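PDB 4KZK: L-arabinose ABC transporter, periplasmic L-arabinose-binding protein from Burkholderia thailandensis, which probably captures L-arabinose and related sugars in the periplasm for an ABC importer, and binds beta-D-galactopyranose. Local coordinates for residues D47-Q52 and N266-A271; S286-P291 and T321-A326; A58-K63 and H294-S299. One frame throughout, in Å; residues are numbered along the deposited sequence.

Contact 1 of 3, residues D47-Q52 and N266-A271; sequences DDPWFQ and NGSQVA. With GAL (beta-D-galactopyranose), chain B.
N266 faces D48 tip to tip, their amide and carboxylate planes 20° apart, and the galactose O3 is gripped by both. O3 donates to D48 OD2 at 2.6 Å and accepts from N266 ND2 at 3.0 Å, over a nearly straight N-H...O angle of 170°. N266 OD1 accepts a hydrogen bond from the sugar O4 at 2.6 Å. An asparagine suits this place because one flat group both donates and accepts, reading two neighbouring hydroxyls. ND2 also reaches a water, which donates to D48 OD1 and so joins the two side chains. That same OD1 caps helix 49-65, taking W50 N from above the carboxylate plane at 2.9 Å; the helix end should help stabilise the negative charge.

W50 crosses N266 at about a right angle and turns one ring face to the sugar, W50 CD1 being 3.6 Å from galactose C4. Next, S268 OG comes within 3.4 Å of P49 CB, while its hydrogen bond goes to D53. Q269 CB packs on P49 CB, and V270 CG2 meets P49 CD at 3.8 Å, so the rigid proline ring rests against the start of helix 269-276.

The N-terminal end of helix 49-65 and N266, just ahead of helix 269-276, thus meet at one sugar, with an aromatic face against the sugar carbons and paired hydroxyl recognition: the interlobe cleft of a periplasmic sugar-binding protein.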
loop_
_atom_site.group_PDB
_atom_site.type_symbol
_atom_site.label_atom_id
_atom_site.label_comp_id
_atom_site.label_asym_id
_atom_site.label_seq_id
_atom_site.Cartn_x
_atom_site.Cartn_y
_atom_site.Cartn_z
ATOM N N ASP A 47 7.795 8.754 -4.033
ATOM C CA ASP A 47 7.192 8.804 -5.365
ATOM C C ASP A 47 5.898 7.978 -5.446
ATOM O O ASP A 47 5.349 7.803 -6.533
ATOM C CB ASP A 47 8.206 8.390 -6.439
ATOM C CG ASP A 47 8.719 6.979 -6.271
ATOM O OD1 ASP A 47 8.643 6.426 -5.140
ATOM O OD2 ASP A 47 9.256 6.412 -7.251
ATOM N N ASP A 48 5.440 7.471 -4.311
ATOM C CA ASP A 48 4.116 6.844 -4.177
ATOM C C ASP A 48 3.228 7.894 -3.501
ATOM O O ASP A 48 3.516 8.322 -2.383
ATOM C CB ASP A 48 4.236 5.584 -3.311
ATOM C CG ASP A 48 2.898 4.988 -2.892
ATOM O OD1 ASP A 48 1.841 5.577 -3.192
ATOM O OD2 ASP A 48 2.942 3.933 -2.202
ATOM N N PRO A 49 2.147 8.316 -4.186
ATOM C CA PRO A 49 1.344 9.434 -3.670
ATOM C C PRO A 49 0.662 9.107 -2.357
ATOM O O PRO A 49 0.264 10.020 -1.650
ATOM C CB PRO A 49 0.335 9.686 -4.776
ATOM C CG PRO A 49 0.236 8.401 -5.520
ATOM C CD PRO A 49 1.623 7.812 -5.470
ATOM N N TRP A 50 0.522 7.826 -2.015
ATOM C CA TRP A 50 0.037 7.450 -0.680
ATOM C C TRP A 50 0.854 8.116 0.422
ATOM O O TRP A 50 0.294 8.623 1.401
ATOM C CB TRP A 50 0.038 5.918 -0.515
ATOM C CG TRP A 50 -0.298 5.486 0.851
ATOM C CD1 TRP A 50 0.559 5.007 1.804
ATOM C CD2 TRP A 50 -1.579 5.531 1.454
ATOM N NE1 TRP A 50 -0.127 4.739 2.954
ATOM C CE2 TRP A 50 -1.446 5.054 2.767
ATOM C CE3 TRP A 50 -2.843 5.957 1.018
ATOM C CZ2 TRP A 50 -2.530 4.990 3.654
ATOM C CZ3 TRP A 50 -3.897 5.878 1.893
ATOM C CH2 TRP A 50 -3.737 5.373 3.182
ATOM N N PHE A 51 2.176 8.118 0.274
ATOM C CA PHE A 51 3.028 8.682 1.308
ATOM C C PHE A 51 2.992 10.194 1.287
ATOM O O PHE A 51 3.093 10.835 2.319
ATOM C CB PHE A 51 4.451 8.104 1.200
ATOM C CG PHE A 51 4.502 6.658 1.565
ATOM C CD1 PHE A 51 4.244 6.257 2.848
ATOM C CD2 PHE A 51 4.733 5.683 0.620
ATOM C CE1 PHE A 51 4.208 4.913 3.165
ATOM C CE2 PHE A 51 4.683 4.344 0.935
ATOM C CZ PHE A 51 4.439 3.968 2.219
ATOM N N GLN A 52 2.812 10.755 0.112
ATOM C CA GLN A 52 2.558 12.192 0.009
ATOM C C GLN A 52 1.255 12.545 0.746
ATOM O O GLN A 52 1.150 13.589 1.416
ATOM C CB GLN A 52 2.523 12.647 -1.464
ATOM C CG GLN A 52 3.870 12.507 -2.196
ATOM C CD GLN A 52 4.968 13.431 -1.679
ATOM O OE1 GLN A 52 4.693 14.431 -1.023
ATOM N NE2 GLN A 52 6.224 13.093 -1.972
ATOM N N ASN A 266 -5.241 1.644 -2.586
ATOM C CA ASN A 266 -4.846 2.968 -2.058
ATOM C C ASN A 266 -5.884 4.006 -2.427
ATOM O O ASN A 266 -6.363 4.719 -1.586
ATOM C CB ASN A 266 -3.489 3.463 -2.520
ATOM C CG ASN A 266 -2.343 2.744 -1.873
ATOM O OD1 ASN A 266 -2.520 2.023 -0.892
ATOM N ND2 ASN A 266 -1.136 2.968 -2.400
ATOM N N GLY A 267 -6.234 4.055 -3.702
ATOM C CA GLY A 267 -7.188 5.041 -4.198
ATOM C C GLY A 267 -6.657 6.466 -4.233
ATOM O O GLY A 267 -7.418 7.441 -4.239
ATOM N N SER A 268 -5.321 6.591 -4.253
ATOM C CA SER A 268 -4.630 7.875 -4.343
ATOM C C SER A 268 -4.320 8.208 -5.813
ATOM O O SER A 268 -5.002 7.716 -6.728
ATOM C CB SER A 268 -3.366 7.850 -3.480
ATOM O OG SER A 268 -2.736 9.112 -3.411
ATOM N N GLN A 269 -3.325 9.058 -6.047
ATOM C CA GLN A 269 -3.181 9.686 -7.356
ATOM C C GLN A 269 -2.867 8.742 -8.507
ATOM O O GLN A 269 -3.179 9.060 -9.631
ATOM C CB GLN A 269 -2.145 10.823 -7.280
ATOM C CG GLN A 269 -2.487 11.911 -6.244
ATOM C CD GLN A 269 -3.811 12.608 -6.488
ATOM O OE1 GLN A 269 -4.625 12.845 -5.571
ATOM N NE2 GLN A 269 -4.060 12.906 -7.707
ATOM N N VAL A 270 -2.287 7.577 -8.244
ATOM C CA VAL A 270 -2.073 6.620 -9.323
ATOM C C VAL A 270 -3.420 6.094 -9.846
ATOM O O VAL A 270 -3.628 5.991 -11.048
ATOM C CB VAL A 270 -1.164 5.455 -8.888
ATOM C CG1 VAL A 270 -1.074 4.398 -9.970
ATOM C CG2 VAL A 270 0.230 5.948 -8.503
ATOM N N ALA A 271 -4.363 5.832 -8.942
ATOM C CA ALA A 271 -5.707 5.399 -9.338
ATOM C C ALA A 271 -6.388 6.536 -10.072
ATOM O O ALA A 271 -6.994 6.360 -11.138
ATOM C CB ALA A 271 -6.515 5.017 -8.109
HETATM C C1 GAL B . 2.398 0.116 1.886
HETATM C C2 GAL B . 2.378 0.399 0.387
HETATM C C3 GAL B . 1.582 1.689 0.149
HETATM C C4 GAL B . 0.207 1.575 0.801
HETATM C C5 GAL B . 0.381 1.268 2.278
HETATM C C6 GAL B . -0.959 1.079 2.976
HETATM O O1 GAL B . 3.030 -1.136 2.068
HETATM O O2 GAL B . 3.709 0.546 -0.052
HETATM O O3 GAL B . 1.466 1.980 -1.249
HETATM O O4 GAL B . -0.577 0.603 0.153
HETATM O O5 GAL B . 1.076 0.035 2.397
HETATM O O6 GAL B . -0.774 0.789 4.352
HETATM O O HOH W 1 -0.306 4.694 -4.595
#

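Contact 2 of 3, residues S286-P291 and T321-A326; sequences SILLNP and TLITRA
S286 and I323 form an antiparallel hydrogen-bonded pair, each residue giving its N-H and taking one with its carbonyl. I323 N donates to S286 O at 2.8 Å, nearly straight at 173°, and S286 N returns the bond to I323 O at 2.9 Å. Two residues on, L288 N reaches T321 O at 2.8 Å, and T321 N returns a longer bond of 3.2 Å to L288 O. Between these two pairs sits the non-hydrogen-bonded pair of I287 and L322, where I287 CA makes a CA-H...O contact with T321 O. The backbone polar groups of I287 turn the other way, to G264 and N266 of the adjoining strand and loop, while L322 O accepts from N327.

The side chains divide by face. I287 sends CD1 to within 4.1 Å of L322 CB, the two crossing at about a right angle on the side covered by helix 144-161. On the other side L288 CB meets I323 CG2 at 3.9 Å under helix 328-334. I323 CG1 lies between the backbone N and the carbonyl carbon (chi1 59°), which brings it 3.4 Å from S286 O. Isoleucine and leucine side chains suit a sheet that helices cover on both faces. S286, buried and small, has its hydroxyl bonded to D240.

With every N-H and carbonyl of the two outer pairs matched across the strands, the polar backbone can be buried at little cost, and the apolar side chains are left to bind the sheet to its helices.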
loop_
_atom_site.group_PDB
_atom_site.type_symbol
_atom_site.label_atom_id
_atom_site.label_comp_id
_atom_site.label_asym_id
_atom_site.label_seq_id
_atom_site.Cartn_x
_atom_site.Cartn_y
_atom_site.Cartn_z
ATOM N N SER A 286 -10.051 0.652 -7.486
ATOM C CA SER A 286 -9.069 0.590 -6.411
ATOM C C SER A 286 -9.763 0.555 -5.078
ATOM O O SER A 286 -10.853 1.114 -4.941
ATOM C CB SER A 286 -8.164 1.824 -6.487
ATOM O OG SER A 286 -7.185 1.833 -5.477
ATOM N N ILE A 287 -9.150 -0.067 -4.075
ATOM C CA ILE A 287 -9.716 0.026 -2.726
ATOM C C ILE A 287 -9.158 1.284 -2.074
ATOM O O ILE A 287 -7.940 1.375 -1.787
ATOM C CB ILE A 287 -9.426 -1.220 -1.856
ATOM C CG1 ILE A 287 -9.831 -2.517 -2.559
ATOM C CG2 ILE A 287 -10.100 -1.063 -0.494
ATOM C CD1 ILE A 287 -11.284 -2.563 -2.983
ATOM N N LEU A 288 -10.047 2.248 -1.874
ATOM C CA LEU A 288 -9.724 3.531 -1.310
ATOM C C LEU A 288 -9.413 3.360 0.170
ATOM O O LEU A 288 -10.268 2.882 0.924
ATOM C CB LEU A 288 -10.900 4.497 -1.480
ATOM C CG LEU A 288 -10.736 5.876 -0.858
ATOM C CD1 LEU A 288 -9.638 6.684 -1.542
ATOM C CD2 LEU A 288 -12.049 6.663 -0.889
ATOM N N LEU A 289 -8.198 3.722 0.543
ATOM C CA LEU A 289 -7.770 3.804 1.935
ATOM C C LEU A 289 -7.882 5.232 2.481
ATOM O O LEU A 289 -8.125 6.195 1.747
ATOM C CB LEU A 289 -6.323 3.321 2.048
ATOM C CG LEU A 289 -6.039 1.910 1.530
ATOM C CD1 LEU A 289 -4.562 1.619 1.715
ATOM C CD2 LEU A 289 -6.886 0.814 2.162
ATOM N N ASN A 290 -7.656 5.361 3.785
ATOM C CA ASN A 290 -7.839 6.628 4.474
ATOM C C ASN A 290 -6.523 7.206 5.023
ATOM O O ASN A 290 -6.124 6.893 6.154
ATOM C CB ASN A 290 -8.867 6.495 5.596
ATOM C CG ASN A 290 -9.281 7.846 6.140
ATOM O OD1 ASN A 290 -8.612 8.851 5.884
ATOM N ND2 ASN A 290 -10.360 7.885 6.907
ATOM N N PRO A 291 -5.851 8.086 4.251
ATOM C CA PRO A 291 -4.554 8.566 4.716
ATOM C C PRO A 291 -4.655 9.577 5.856
ATOM O O PRO A 291 -3.644 9.947 6.465
ATOM C CB PRO A 291 -3.963 9.237 3.478
ATOM C CG PRO A 291 -5.163 9.740 2.729
ATOM C CD PRO A 291 -6.171 8.632 2.910
ATOM N N THR A 321 -12.844 1.023 0.948
ATOM C CA THR A 321 -14.010 0.776 0.117
ATOM C C THR A 321 -13.649 0.916 -1.354
ATOM O O THR A 321 -12.746 1.682 -1.728
ATOM C CB THR A 321 -15.175 1.736 0.406
ATOM O OG1 THR A 321 -14.770 3.063 0.077
ATOM C CG2 THR A 321 -15.599 1.663 1.869
ATOM N N LEU A 322 -14.365 0.177 -2.185
ATOM C CA LEU A 322 -14.081 0.182 -3.610
ATOM C C LEU A 322 -14.448 1.502 -4.265
ATOM O O LEU A 322 -15.552 2.009 -4.049
ATOM C CB LEU A 322 -14.830 -0.953 -4.300
ATOM C CG LEU A 322 -14.782 -0.925 -5.823
ATOM C CD1 LEU A 322 -13.383 -1.258 -6.291
ATOM C CD2 LEU A 322 -15.830 -1.863 -6.401
ATOM N N ILE A 323 -13.532 2.032 -5.079
ATOM C CA ILE A 323 -13.830 3.158 -5.967
ATOM C C ILE A 323 -13.538 2.750 -7.399
ATOM O O ILE A 323 -12.614 1.990 -7.681
ATOM C CB ILE A 323 -13.105 4.463 -5.603
ATOM C CG1 ILE A 323 -11.581 4.321 -5.608
ATOM C CG2 ILE A 323 -13.618 4.981 -4.260
ATOM C CD1 ILE A 323 -10.887 5.668 -5.453
ATOM N N THR A 324 -14.372 3.265 -8.287
ATOM C CA THR A 324 -14.217 3.143 -9.710
ATOM C C THR A 324 -14.393 4.546 -10.314
ATOM O O THR A 324 -14.571 5.508 -9.608
ATOM C CB THR A 324 -15.315 2.233 -10.280
ATOM O OG1 THR A 324 -16.573 2.893 -10.140
ATOM C CG2 THR A 324 -15.324 0.865 -9.583
ATOM N N ARG A 325 -14.357 4.658 -11.646
ATOM C CA ARG A 325 -14.598 5.931 -12.299
ATOM C C ARG A 325 -15.937 6.534 -11.882
ATOM O O ARG A 325 -16.056 7.754 -11.825
ATOM C CB ARG A 325 -14.517 5.765 -13.810
ATOM C CG ARG A 325 -13.086 5.542 -14.302
ATOM C CD ARG A 325 -12.987 5.071 -15.744
ATOM N NE ARG A 325 -11.582 4.900 -16.133
ATOM C CZ ARG A 325 -10.819 3.862 -15.803
ATOM N NH1 ARG A 325 -11.309 2.852 -15.075
ATOM N NH2 ARG A 325 -9.548 3.823 -16.189
ATOM N N ALA A 326 -16.927 5.699 -11.577
ATOM C CA ALA A 326 -18.289 6.181 -11.316
ATOM C C ALA A 326 -18.462 6.865 -9.949
ATOM O O ALA A 326 -19.304 7.761 -9.797
ATOM C CB ALA A 326 -19.255 5.018 -11.410
#

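Contact 3 of 3, residues A58-K63 and H294-S299; sequences AEQAAK and HGYDTS
Y296, A61 and A58 carry most of this helix-helix contact. The ring of Y296 is held out across helix 58-63, with CG anti to the backbone N (chi1 -173°), and A61 sits over one of its faces. A61 CB lies 4.0 Å from the ring centroid and 25° off the normal, a CH-pi contact displaced toward the CD2 side of the ring. The backbone there is close too: A61 N is 3.3 Å from Y296 CD2. At the ring edge Q60 CB comes in plane, near CD2, and the extended Q60 chain crosses the tyrosine at about a right angle. Tyrosine suits a place half in the interior, since its flat ring packs on alanine while its OH goes on to hydrogen-bond D64, farther along the same helix as A61.

A58 marks the closest backbone approach. Its CA is 4.6 Å from that of G295, and CA makes a 3.4 Å CA-H...O contact with G295 O. Glycine suits this place because a CB there would lie only 3.4 Å from A58 N. S299 adds a small surface: its CB packs on A61 CB, while OG, close to A58 CB, donates to G295 O at 2.7 Å almost in line with the C=O bond. A serine can thus line the interface with its polar end satisfied inside its own helix.

Small residues on both segments, whose N-to-C directions are 37° apart, let the axes come to 7.6 Å; the contact depends on close shape and dispersion, while S299 is satisfied within its own helix and Y296 OH reaches across to D64 of the other.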
loop_
_atom_site.group_PDB
_atom_site.type_symbol
_atom_site.label_atom_id
_atom_site.label_comp_id
_atom_site.label_asym_id
_atom_site.label_seq_id
_atom_site.Cartn_x
_atom_site.Cartn_y
_atom_site.Cartn_z
ATOM N N ALA A 58 -0.335 14.553 8.065
ATOM C CA ALA A 58 0.583 14.761 9.184
ATOM C C ALA A 58 0.869 16.253 9.365
ATOM O O ALA A 58 0.973 16.709 10.496
ATOM C CB ALA A 58 1.879 13.990 9.000
ATOM N N GLU A 59 0.980 17.005 8.268
ATOM C CA GLU A 59 1.123 18.468 8.333
ATOM C C GLU A 59 -0.083 19.138 8.959
ATOM O O GLU A 59 0.048 20.152 9.684
ATOM C CB GLU A 59 1.334 19.078 6.947
ATOM C CG GLU A 59 2.718 18.882 6.370
ATOM C CD GLU A 59 3.796 19.677 7.091
ATOM O OE1 GLU A 59 3.488 20.523 7.982
ATOM O OE2 GLU A 59 4.967 19.470 6.730
ATOM N N GLN A 60 -1.273 18.626 8.659
ATOM C CA GLN A 60 -2.500 19.159 9.274
ATOM C C GLN A 60 -2.468 18.925 10.790
ATOM O O GLN A 60 -2.835 19.817 11.580
ATOM C CB GLN A 60 -3.730 18.503 8.629
ATOM C CG GLN A 60 -5.090 19.123 8.916
ATOM C CD GLN A 60 -6.208 18.437 8.122
ATOM O OE1 GLN A 60 -7.230 18.023 8.688
ATOM N NE2 GLN A 60 -6.021 18.317 6.808
ATOM N N ALA A 61 -1.992 17.749 11.199
ATOM C CA ALA A 61 -1.821 17.429 12.623
ATOM C C ALA A 61 -0.822 18.377 13.292
ATOM O O ALA A 61 -1.055 18.829 14.417
ATOM C CB ALA A 61 -1.389 15.975 12.789
ATOM N N ALA A 62 0.252 18.709 12.576
ATOM C CA ALA A 62 1.294 19.610 13.076
ATOM C C ALA A 62 0.724 20.996 13.352
ATOM O O ALA A 62 0.930 21.571 14.437
ATOM C CB ALA A 62 2.429 19.716 12.080
ATOM N N LYS A 63 0.010 21.547 12.368
ATOM C CA LYS A 63 -0.600 22.861 12.524
ATOM C C LYS A 63 -1.614 22.839 13.669
ATOM O O LYS A 63 -1.616 23.741 14.513
ATOM C CB LYS A 63 -1.267 23.325 11.225
ATOM N N HIS A 294 -3.795 7.244 8.702
ATOM C CA HIS A 294 -2.372 6.905 8.692
ATOM C C HIS A 294 -1.422 8.082 8.853
ATOM O O HIS A 294 -0.283 7.892 9.253
ATOM C CB HIS A 294 -2.038 6.135 7.408
ATOM C CG HIS A 294 -2.638 4.767 7.359
ATOM N ND1 HIS A 294 -1.937 3.662 6.923
ATOM C CD2 HIS A 294 -3.879 4.329 7.679
ATOM C CE1 HIS A 294 -2.725 2.599 6.975
ATOM N NE2 HIS A 294 -3.903 2.975 7.444
ATOM N N GLY A 295 -1.875 9.299 8.541
ATOM C CA GLY A 295 -1.041 10.501 8.637
ATOM C C GLY A 295 -1.404 11.395 9.804
ATOM O O GLY A 295 -0.521 11.854 10.523
ATOM N N TYR A 296 -2.691 11.685 9.968
ATOM C CA TYR A 296 -3.118 12.615 11.027
ATOM C C TYR A 296 -3.233 11.866 12.366
ATOM O O TYR A 296 -2.640 12.313 13.359
ATOM C CB TYR A 296 -4.406 13.339 10.591
ATOM C CG TYR A 296 -4.889 14.452 11.488
ATOM C CD1 TYR A 296 -5.585 14.161 12.627
ATOM C CD2 TYR A 296 -4.656 15.777 11.160
ATOM C CE1 TYR A 296 -6.045 15.163 13.460
ATOM C CE2 TYR A 296 -5.106 16.811 11.984
ATOM C CZ TYR A 296 -5.795 16.494 13.138
ATOM O OH TYR A 296 -6.272 17.488 13.978
ATOM N N ASP A 297 -3.929 10.731 12.405
ATOM C CA ASP A 297 -4.174 10.034 13.691
ATOM C C ASP A 297 -2.908 9.437 14.290
ATOM O O ASP A 297 -2.734 9.428 15.508
ATOM C CB ASP A 297 -5.242 8.941 13.583
ATOM C CG ASP A 297 -6.633 9.505 13.403
ATOM O OD1 ASP A 297 -6.747 10.720 13.191
ATOM O OD2 ASP A 297 -7.589 8.718 13.477
ATOM N N THR A 298 -2.021 8.926 13.447
ATOM C CA THR A 298 -0.745 8.447 13.939
ATOM C C THR A 298 0.026 9.605 14.573
ATOM O O THR A 298 0.597 9.454 15.661
ATOM C CB THR A 298 0.110 7.856 12.813
ATOM O OG1 THR A 298 0.203 8.813 11.747
ATOM C CG2 THR A 298 -0.487 6.528 12.326
ATOM N N SER A 299 0.042 10.758 13.906
ATOM C CA SER A 299 0.810 11.902 14.392
ATOM C C SER A 299 0.246 12.404 15.725
ATOM O O SER A 299 1.002 12.786 16.624
ATOM C CB SER A 299 0.836 13.033 13.352
ATOM O OG SER A 299 1.525 12.666 12.162
#

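How the contacts relate
Contacts 1 and 3 share helix 49-65: its N-terminal end meets the sugar and 266-271 in contact 1, and its C-terminal half packs on helix 291-308 in contact 3, with W50 and H294 touching edge-to-face between them. Contact 2 joins contact 1 through N266, whose backbone N and O pair with I287 and L289, tying a sugar-binding residue to the sheet. Contacts 2 and 3 are buried, while contact 1 is only partly so, lying at the cleft. Their chemistry follows: polar recognition, water and charge in contact 1, repeated backbone hydrogen bonds in contact 2, and close apolar helix packing in contact 3, about 21 Å from contact 2 between centres.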